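Local coordinates for DNA repair protein RecO (Deinococcus radiodurans, PDB 1U5K), which probably takes part in DNA repair and in recombination by the RecF pathway, and carries a zinc ion bound by four cysteines, at residues F91-Q104 / V226-S238. Sequence-based numbering, arbitrary orientation.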
ATOM      1  N   PHE A  91     -13.570   7.754  -1.708  1.00 22.90           N
ATOM      2  CA  PHE A  91     -13.533   8.394  -0.403  1.00 23.01           C
ATOM      3  C   PHE A  91     -13.995   7.464   0.723  1.00 22.33           C
ATOM      4  O   PHE A  91     -13.394   7.512   1.794  1.00 23.77           O
ATOM      5  CB  PHE A  91     -14.228   9.762  -0.425  1.00 22.62           C
ATOM      6  CG  PHE A  91     -13.420  10.823  -1.122  1.00 24.69           C
ATOM      7  CD1 PHE A  91     -13.843  11.375  -2.322  1.00 24.44           C
ATOM      8  CD2 PHE A  91     -12.193  11.235  -0.606  1.00 24.26           C
ATOM      9  CE1 PHE A  91     -13.044  12.298  -3.009  1.00 27.94           C
ATOM     10  CE2 PHE A  91     -11.425  12.184  -1.264  1.00 27.46           C
ATOM     11  CZ  PHE A  91     -11.833  12.716  -2.486  1.00 27.05           C
ATOM     12  N   ALA A  92     -14.999   6.616   0.495  1.00 21.66           N
ATOM     13  CA  ALA A  92     -15.385   5.575   1.440  1.00 20.76           C
ATOM     14  C   ALA A  92     -14.178   4.683   1.727  1.00 20.61           C
ATOM     15  O   ALA A  92     -13.905   4.334   2.870  1.00 20.14           O
ATOM     16  CB  ALA A  92     -16.572   4.719   0.926  1.00 22.00           C
ATOM     17  N   HIS A  93     -13.463   4.311   0.673  1.00 21.08           N
ATOM     18  CA  HIS A  93     -12.311   3.422   0.760  1.00 20.76           C
ATOM     19  C   HIS A  93     -11.164   4.059   1.549  1.00 20.86           C
ATOM     20  O   HIS A  93     -10.554   3.407   2.389  1.00 21.50           O
ATOM     21  CB  HIS A  93     -11.914   3.100  -0.662  1.00 20.97           C
ATOM     22  CG  HIS A  93     -10.963   1.959  -0.835  1.00 21.95           C
ATOM     23  ND1 HIS A  93     -10.866   0.911   0.054  1.00 29.28           N
ATOM     24  CD2 HIS A  93     -10.113   1.674  -1.849  1.00 23.54           C
ATOM     25  CE1 HIS A  93      -9.981   0.040  -0.396  1.00 26.29           C
ATOM     26  NE2 HIS A  93      -9.487   0.495  -1.530  1.00 26.63           N
ATOM     27  N   LEU A  94     -10.905   5.337   1.308  1.00 20.50           N
ATOM     28  CA  LEU A  94      -9.972   6.101   2.116  1.00 20.91           C
ATOM     29  C   LEU A  94     -10.358   6.091   3.598  1.00 20.91           C
ATOM     30  O   LEU A  94      -9.508   5.817   4.439  1.00 20.17           O
ATOM     31  CB  LEU A  94      -9.814   7.515   1.572  1.00 20.54           C
ATOM     32  CG  LEU A  94      -9.008   8.534   2.371  1.00 21.34           C
ATOM     33  CD1 LEU A  94      -7.605   8.028   2.633  1.00 25.79           C
ATOM     34  CD2 LEU A  94      -8.969   9.827   1.587  1.00 23.22           C
ATOM     35  N   MET A  95     -11.608   6.390   3.935  1.00 20.70           N
ATOM     36  CA  MET A  95     -12.006   6.431   5.346  1.00 20.22           C
ATOM     37  C   MET A  95     -11.766   5.063   5.970  1.00 20.33           C
ATOM     38  O   MET A  95     -11.307   5.008   7.105  1.00 20.45           O
ATOM     39  CB  MET A  95     -13.471   6.806   5.530  1.00 19.38           C
ATOM     40  CG  MET A  95     -13.735   8.223   5.041  1.00 20.46           C
ATOM     41  SD  MET A  95     -12.864   9.504   5.928  1.00 24.29           S
ATOM     42  CE  MET A  95     -11.364   9.593   5.094  1.00 37.61           C
ATOM     43  N   ALA A  96     -12.089   3.998   5.240  1.00 19.72           N
ATOM     44  CA  ALA A  96     -11.960   2.645   5.758  1.00 20.63           C
ATOM     45  C   ALA A  96     -10.512   2.305   6.128  1.00 19.97           C
ATOM     46  O   ALA A  96     -10.238   1.881   7.253  1.00 18.66           O
ATOM     47  CB  ALA A  96     -12.541   1.639   4.805  1.00 20.74           C
ATOM     48  N   GLU A  97      -9.595   2.515   5.188  1.00 19.62           N
ATOM     49  CA  GLU A  97      -8.189   2.167   5.397  1.00 20.30           C
ATOM     50  C   GLU A  97      -7.538   3.147   6.383  1.00 20.61           C
ATOM     51  O   GLU A  97      -6.720   2.779   7.220  1.00 19.29           O
ATOM     52  CB  GLU A  97      -7.450   2.080   4.056  1.00 20.33           C
ATOM     53  CG  GLU A  97      -7.880   0.903   3.188  1.00 20.02           C
ATOM     54  CD  GLU A  97      -7.410  -0.448   3.715  1.00 24.79           C
ATOM     55  OE1 GLU A  97      -6.596  -0.524   4.668  1.00 23.26           O
ATOM     56  OE2 GLU A  97      -7.841  -1.469   3.148  1.00 25.58           O
ATOM     57  N   PHE A  98      -7.978   4.402   6.367  1.00 21.57           N
ATOM     58  CA  PHE A  98      -7.442   5.397   7.279  1.00 21.35           C
ATOM     59  C   PHE A  98      -7.843   5.047   8.705  1.00 21.45           C
ATOM     60  O   PHE A  98      -7.000   5.037   9.608  1.00 19.27           O
ATOM     61  CB  PHE A  98      -7.961   6.799   6.938  1.00 21.65           C
ATOM     62  CG  PHE A  98      -7.609   7.837   7.962  1.00 20.72           C
ATOM     63  CD1 PHE A  98      -6.344   8.405   8.012  1.00 19.19           C
ATOM     64  CD2 PHE A  98      -8.555   8.244   8.886  1.00 21.07           C
ATOM     65  CE1 PHE A  98      -6.040   9.383   8.979  1.00 17.70           C
ATOM     66  CE2 PHE A  98      -8.261   9.222   9.824  1.00 22.45           C
ATOM     67  CZ  PHE A  98      -6.996   9.767   9.886  1.00 22.44           C
ATOM     68  N   ALA A  99      -9.119   4.741   8.903  1.00 21.28           N
ATOM     69  CA  ALA A  99      -9.571   4.405  10.253  1.00 22.46           C
ATOM     70  C   ALA A  99      -8.855   3.174  10.824  1.00 23.34           C
ATOM     71  O   ALA A  99      -8.444   3.155  11.987  1.00 23.51           O
ATOM     72  CB  ALA A  99     -11.074   4.222  10.299  1.00 22.79           C
ATOM     73  N   ASP A 100      -8.644   2.177   9.973  1.00 23.43           N
ATOM     74  CA  ASP A 100      -7.996   0.939  10.392  1.00 24.12           C
ATOM     75  C   ASP A 100      -6.553   1.193  10.783  1.00 23.42           C
ATOM     76  O   ASP A 100      -6.041   0.538  11.679  1.00 24.45           O
ATOM     77  CB  ASP A 100      -8.000  -0.103   9.280  1.00 24.60           C
ATOM     78  CG  ASP A 100      -7.638  -1.490   9.783  1.00 26.21           C
ATOM     79  OD1 ASP A 100      -8.051  -1.927  10.873  1.00 28.79           O
ATOM     80  OD2 ASP A 100      -6.883  -2.214   9.124  1.00 29.24           O
ATOM     81  N   ALA A 101      -5.924   2.138  10.092  1.00 22.89           N
ATOM     82  CA  ALA A 101      -4.535   2.469  10.312  1.00 22.95           C
ATOM     83  C   ALA A 101      -4.375   3.330  11.550  1.00 23.67           C
ATOM     84  O   ALA A 101      -3.359   3.236  12.241  1.00 22.47           O
ATOM     85  CB  ALA A 101      -4.004   3.174   9.099  1.00 23.07           C
ATOM     86  N   LEU A 102      -5.384   4.154  11.831  1.00 22.78           N
ATOM     87  CA  LEU A 102      -5.249   5.176  12.856  1.00 22.94           C
ATOM     88  C   LEU A 102      -5.419   4.588  14.258  1.00 24.34           C
ATOM     89  O   LEU A 102      -4.718   4.975  15.189  1.00 25.37           O
ATOM     90  CB  LEU A 102      -6.205   6.342  12.606  1.00 22.02           C
ATOM     91  CG  LEU A 102      -6.330   7.381  13.718  1.00 20.74           C
ATOM     92  CD1 LEU A 102      -5.038   8.166  13.778  1.00 21.60           C
ATOM     93  CD2 LEU A 102      -7.501   8.323  13.496  1.00 22.09           C
ATOM     94  N   PHE A 103      -6.363   3.670  14.394  1.00 25.13           N
ATOM     95  CA  PHE A 103      -6.719   3.053  15.656  1.00 26.77           C
ATOM     96  C   PHE A 103      -6.020   1.700  15.791  1.00 29.03           C
ATOM     97  O   PHE A 103      -6.276   0.784  15.018  1.00 29.60           O
ATOM     98  CB  PHE A 103      -8.233   2.848  15.696  1.00 25.79           C
ATOM     99  CG  PHE A 103      -9.009   4.126  15.780  1.00 24.17           C
ATOM    100  CD1 PHE A 103      -9.398   4.790  14.628  1.00 24.79           C
ATOM    101  CD2 PHE A 103      -9.324   4.682  17.010  1.00 23.68           C
ATOM    102  CE1 PHE A 103     -10.103   5.989  14.724  1.00 24.69           C
ATOM    103  CE2 PHE A 103     -10.030   5.878  17.111  1.00 21.48           C
ATOM    104  CZ  PHE A 103     -10.407   6.536  15.963  1.00 23.13           C
ATOM    105  N   GLN A 104      -5.159   1.569  16.792  1.00 32.80           N
ATOM    106  CA  GLN A 104      -4.554   0.281  17.138  1.00 35.47           C
ATOM    107  C   GLN A 104      -5.555  -0.580  17.898  1.00 35.97           C
ATOM    108  O   GLN A 104      -6.604  -0.092  18.334  1.00 34.30           O
ATOM    109  CB  GLN A 104      -3.327   0.490  18.030  1.00 37.29           C
ATOM    110  CG  GLN A 104      -2.325   1.469  17.460  1.00 40.98           C
ATOM    111  CD  GLN A 104      -2.038   1.163  16.001  1.00 47.56           C
ATOM    112  OE1 GLN A 104      -2.478   1.885  15.101  1.00 52.43           O
ATOM    113  NE2 GLN A 104      -1.319   0.076  15.761  1.00 49.78           N
ATOM    114  N   VAL A 226       1.816   7.470  14.625  1.00 26.49           N
ATOM    115  CA  VAL A 226       1.258   6.123  14.726  1.00 29.40           C
ATOM    116  C   VAL A 226       2.190   5.186  13.985  1.00 31.46           C
ATOM    117  O   VAL A 226       2.551   5.475  12.851  1.00 33.52           O
ATOM    118  CB  VAL A 226      -0.131   5.995  14.082  1.00 28.41           C
ATOM    119  CG1 VAL A 226      -0.661   4.573  14.136  1.00 29.00           C
ATOM    120  CG2 VAL A 226      -1.094   6.928  14.754  1.00 30.69           C
ATOM    121  N   GLY A 227       2.585   4.080  14.605  1.00 34.05           N
ATOM    122  CA  GLY A 227       3.281   3.046  13.855  1.00 36.35           C
ATOM    123  C   GLY A 227       2.518   2.418  12.697  1.00 36.75           C
ATOM    124  O   GLY A 227       1.296   2.316  12.709  1.00 37.28           O
ATOM    125  N   GLY A 228       3.240   1.904  11.705  1.00 37.85           N
ATOM    126  CA  GLY A 228       2.644   1.117  10.637  1.00 36.95           C
ATOM    127  C   GLY A 228       3.158   1.499   9.257  1.00 36.38           C
ATOM    128  O   GLY A 228       4.042   2.341   9.132  1.00 36.57           O
ATOM    129  N   VAL A 229       2.523   0.938   8.231  1.00 35.66           N
ATOM    130  CA  VAL A 229       2.904   1.160   6.842  1.00 35.49           C
ATOM    131  C   VAL A 229       2.125   2.329   6.248  1.00 33.47           C
ATOM    132  O   VAL A 229       2.531   2.937   5.267  1.00 34.90           O
ATOM    133  CB  VAL A 229       2.604  -0.093   5.992  1.00 35.99           C
ATOM    134  CG1 VAL A 229       3.348  -1.287   6.589  1.00 36.58           C
ATOM    135  CG2 VAL A 229       1.070  -0.341   5.843  1.00 34.51           C
ATOM    136  N   HIS A 230       0.948   2.607   6.793  1.00 31.46           N
ATOM    137  CA  HIS A 230       0.152   3.725   6.290  1.00 27.49           C
ATOM    138  C   HIS A 230      -0.038   3.651   4.770  1.00 26.44           C
ATOM    139  O   HIS A 230       0.119   4.618   4.020  1.00 23.39           O
ATOM    140  CB  HIS A 230       0.734   5.042   6.815  1.00 26.64           C
ATOM    141  CG  HIS A 230       0.669   5.142   8.309  1.00 25.33           C
ATOM    142  ND1 HIS A 230      -0.523   5.168   8.994  1.00 25.49           N
ATOM    143  CD2 HIS A 230       1.640   5.084   9.250  1.00 27.48           C
ATOM    144  CE1 HIS A 230      -0.288   5.142  10.291  1.00 26.59           C
ATOM    145  NE2 HIS A 230       1.019   5.110  10.472  1.00 25.87           N
ATOM    146  N   SER A 231      -0.444   2.460   4.343  1.00 25.41           N
ATOM    147  CA  SER A 231      -0.891   2.195   2.979  1.00 23.68           C
ATOM    148  C   SER A 231      -2.143   2.970   2.564  1.00 22.33           C
ATOM    149  O   SER A 231      -2.494   3.113   1.394  1.00 23.22           O
ATOM    150  CB  SER A 231      -1.053   0.686   2.794  1.00 23.10           C
ATOM    151  OG  SER A 231      -2.011   0.116   3.668  1.00 22.72           O
ATOM    152  N   TRP A 232      -2.900   3.447   3.534  1.00 22.09           N
ATOM    153  CA  TRP A 232      -4.056   4.281   3.252  1.00 22.19           C
ATOM    154  C   TRP A 232      -3.691   5.531   2.478  1.00 22.91           C
ATOM    155  O   TRP A 232      -4.537   6.130   1.821  1.00 23.14           O
ATOM    156  CB  TRP A 232      -4.754   4.659   4.558  1.00 23.31           C
ATOM    157  CG  TRP A 232      -3.954   5.512   5.474  1.00 21.85           C
ATOM    158  CD1 TRP A 232      -3.163   5.078   6.485  1.00 23.29           C
ATOM    159  CD2 TRP A 232      -3.877   6.943   5.477  1.00 17.57           C
ATOM    160  NE1 TRP A 232      -2.559   6.146   7.096  1.00 21.24           N
ATOM    161  CE2 TRP A 232      -2.993   7.306   6.508  1.00 22.52           C
ATOM    162  CE3 TRP A 232      -4.461   7.958   4.719  1.00 24.82           C
ATOM    163  CZ2 TRP A 232      -2.702   8.639   6.814  1.00 21.28           C
ATOM    164  CZ3 TRP A 232      -4.160   9.290   5.015  1.00 22.14           C
ATOM    165  CH2 TRP A 232      -3.268   9.615   6.038  1.00 19.44           C
ATOM    166  N   ARG A 233      -2.422   5.928   2.517  1.00 22.91           N
ATOM    167  CA  ARG A 233      -1.965   7.061   1.724  1.00 22.59           C
ATOM    168  C   ARG A 233      -2.014   6.873   0.207  1.00 22.61           C
ATOM    169  O   ARG A 233      -2.082   7.859  -0.510  1.00 21.54           O
ATOM    170  CB  ARG A 233      -0.557   7.462   2.129  1.00 23.06           C
ATOM    171  CG  ARG A 233      -0.517   8.049   3.516  1.00 24.58           C
ATOM    172  CD  ARG A 233       0.580   7.485   4.344  1.00 34.01           C
ATOM    173  NE  ARG A 233       1.879   7.932   3.919  1.00 39.58           N
ATOM    174  CZ  ARG A 233       2.964   7.170   3.794  1.00 45.85           C
ATOM    175  NH1 ARG A 233       2.983   5.855   3.973  1.00 46.45           N
ATOM    176  NH2 ARG A 233       4.089   7.769   3.436  1.00 49.77           N
ATOM    177  N   GLN A 234      -2.112   5.632  -0.255  1.00 22.15           N
ATOM    178  CA  GLN A 234      -2.443   5.320  -1.641  1.00 21.83           C
ATOM    179  C   GLN A 234      -3.775   5.929  -2.103  1.00 23.30           C
ATOM    180  O   GLN A 234      -4.005   6.184  -3.291  1.00 23.27           O
ATOM    181  CB  GLN A 234      -2.503   3.802  -1.776  1.00 21.22           C
ATOM    182  CG  GLN A 234      -1.181   3.093  -1.605  1.00 21.80           C
ATOM    183  CD  GLN A 234      -0.150   3.654  -2.574  1.00 27.49           C
ATOM    184  OE1 GLN A 234      -0.305   3.550  -3.796  1.00 27.23           O
ATOM    185  NE2 GLN A 234       0.854   4.316  -2.036  1.00 26.29           N
ATOM    186  N   LEU A 235      -4.675   6.168  -1.157  1.00 22.70           N
ATOM    187  CA  LEU A 235      -5.990   6.682  -1.486  1.00 23.03           C
ATOM    188  C   LEU A 235      -6.210   8.182  -1.294  1.00 23.84           C
ATOM    189  O   LEU A 235      -7.299   8.684  -1.575  1.00 22.94           O
ATOM    190  CB  LEU A 235      -7.042   5.895  -0.707  1.00 23.71           C
ATOM    191  CG  LEU A 235      -6.959   4.389  -0.902  1.00 21.82           C
ATOM    192  CD1 LEU A 235      -7.936   3.688   0.019  1.00 22.36           C
ATOM    193  CD2 LEU A 235      -7.112   3.945  -2.355  1.00 24.61           C
ATOM    194  N   VAL A 236      -5.196   8.909  -0.830  1.00 23.79           N
ATOM    195  CA  VAL A 236      -5.343  10.355  -0.667  1.00 24.87           C
ATOM    196  C   VAL A 236      -5.405  10.989  -2.057  1.00 25.55           C
ATOM    197  O   VAL A 236      -4.684  10.524  -2.932  1.00 26.42           O
ATOM    198  CB  VAL A 236      -4.173  10.892   0.174  1.00 23.86           C
ATOM    199  CG1 VAL A 236      -4.175  12.410   0.231  1.00 26.87           C
ATOM    200  CG2 VAL A 236      -4.261  10.340   1.581  1.00 25.10           C
ATOM    201  N   PRO A 237      -6.283  11.952  -2.334  1.00 29.58           N
ATOM    202  CA  PRO A 237      -6.387  12.506  -3.693  1.00 32.46           C
ATOM    203  C   PRO A 237      -5.016  12.890  -4.249  1.00 35.92           C
ATOM    204  O   PRO A 237      -4.255  13.557  -3.551  1.00 35.51           O
ATOM    205  CB  PRO A 237      -7.225  13.775  -3.513  1.00 31.92           C
ATOM    206  CG  PRO A 237      -8.057  13.510  -2.306  1.00 31.20           C
ATOM    207  CD  PRO A 237      -7.247  12.590  -1.423  1.00 28.35           C
ATOM    208  N   SER A 238      -4.723  12.426  -5.458  1.00 40.20           N
ATOM    209  CA  SER A 238      -3.400  12.515  -6.070  1.00 43.95           C
ATOM    210  C   SER A 238      -3.421  12.666  -7.596  1.00 46.05           C
ATOM    211  O   SER A 238      -2.408  12.420  -8.257  1.00 45.72           O
ATOM    212  CB  SER A 238      -2.620  11.249  -5.709  1.00 44.06           C
ATOM    213  OG  SER A 238      -2.676  11.041  -4.304  1.00 48.21           O
TER
HETATM  214  O   HOH W   1      -1.249   1.800  11.472  1.00 23.36           O
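The indole of W232 offers one face to F98, whose edge meets it in a T-shaped stack, the F98 ring and the six-membered ring of W232 having centroids 4.9 Å apart and planes at 81°; R233 CG lies over the opposite face. At the indole's edge sit L94 CD1 and H230 ND1, the latter accepting the hydrogen bond from W232 NE1 at 3.0 Å. That bond satisfies the indole's one polar atom, while H230 NE2 turns to V226 O (2.9 Å), bracing the loop internally. The W232 and F98 side chains run side by side. A101 suits its place by being small: its CB comes within 3.3 Å of W232 CD1, leaving little room for anything larger. With an alanine at W232, a gap would probably open beside F98 and L94, and H230 ND1 would lose its donor. Farther along, branched leucines fill the space between helix and 3-10 segment 231-235, L94 CB lying 3.9 Å from L235 CB. L235 CD1 lies over one face of H93 in a CH-pi contact, and P237 CG meets the edge of F91. Apolar packing thus holds the segments together, with polar groups satisfied within the loop, by a water joining A101 O to G227 O, or, for E97, by the salt bridge to R14.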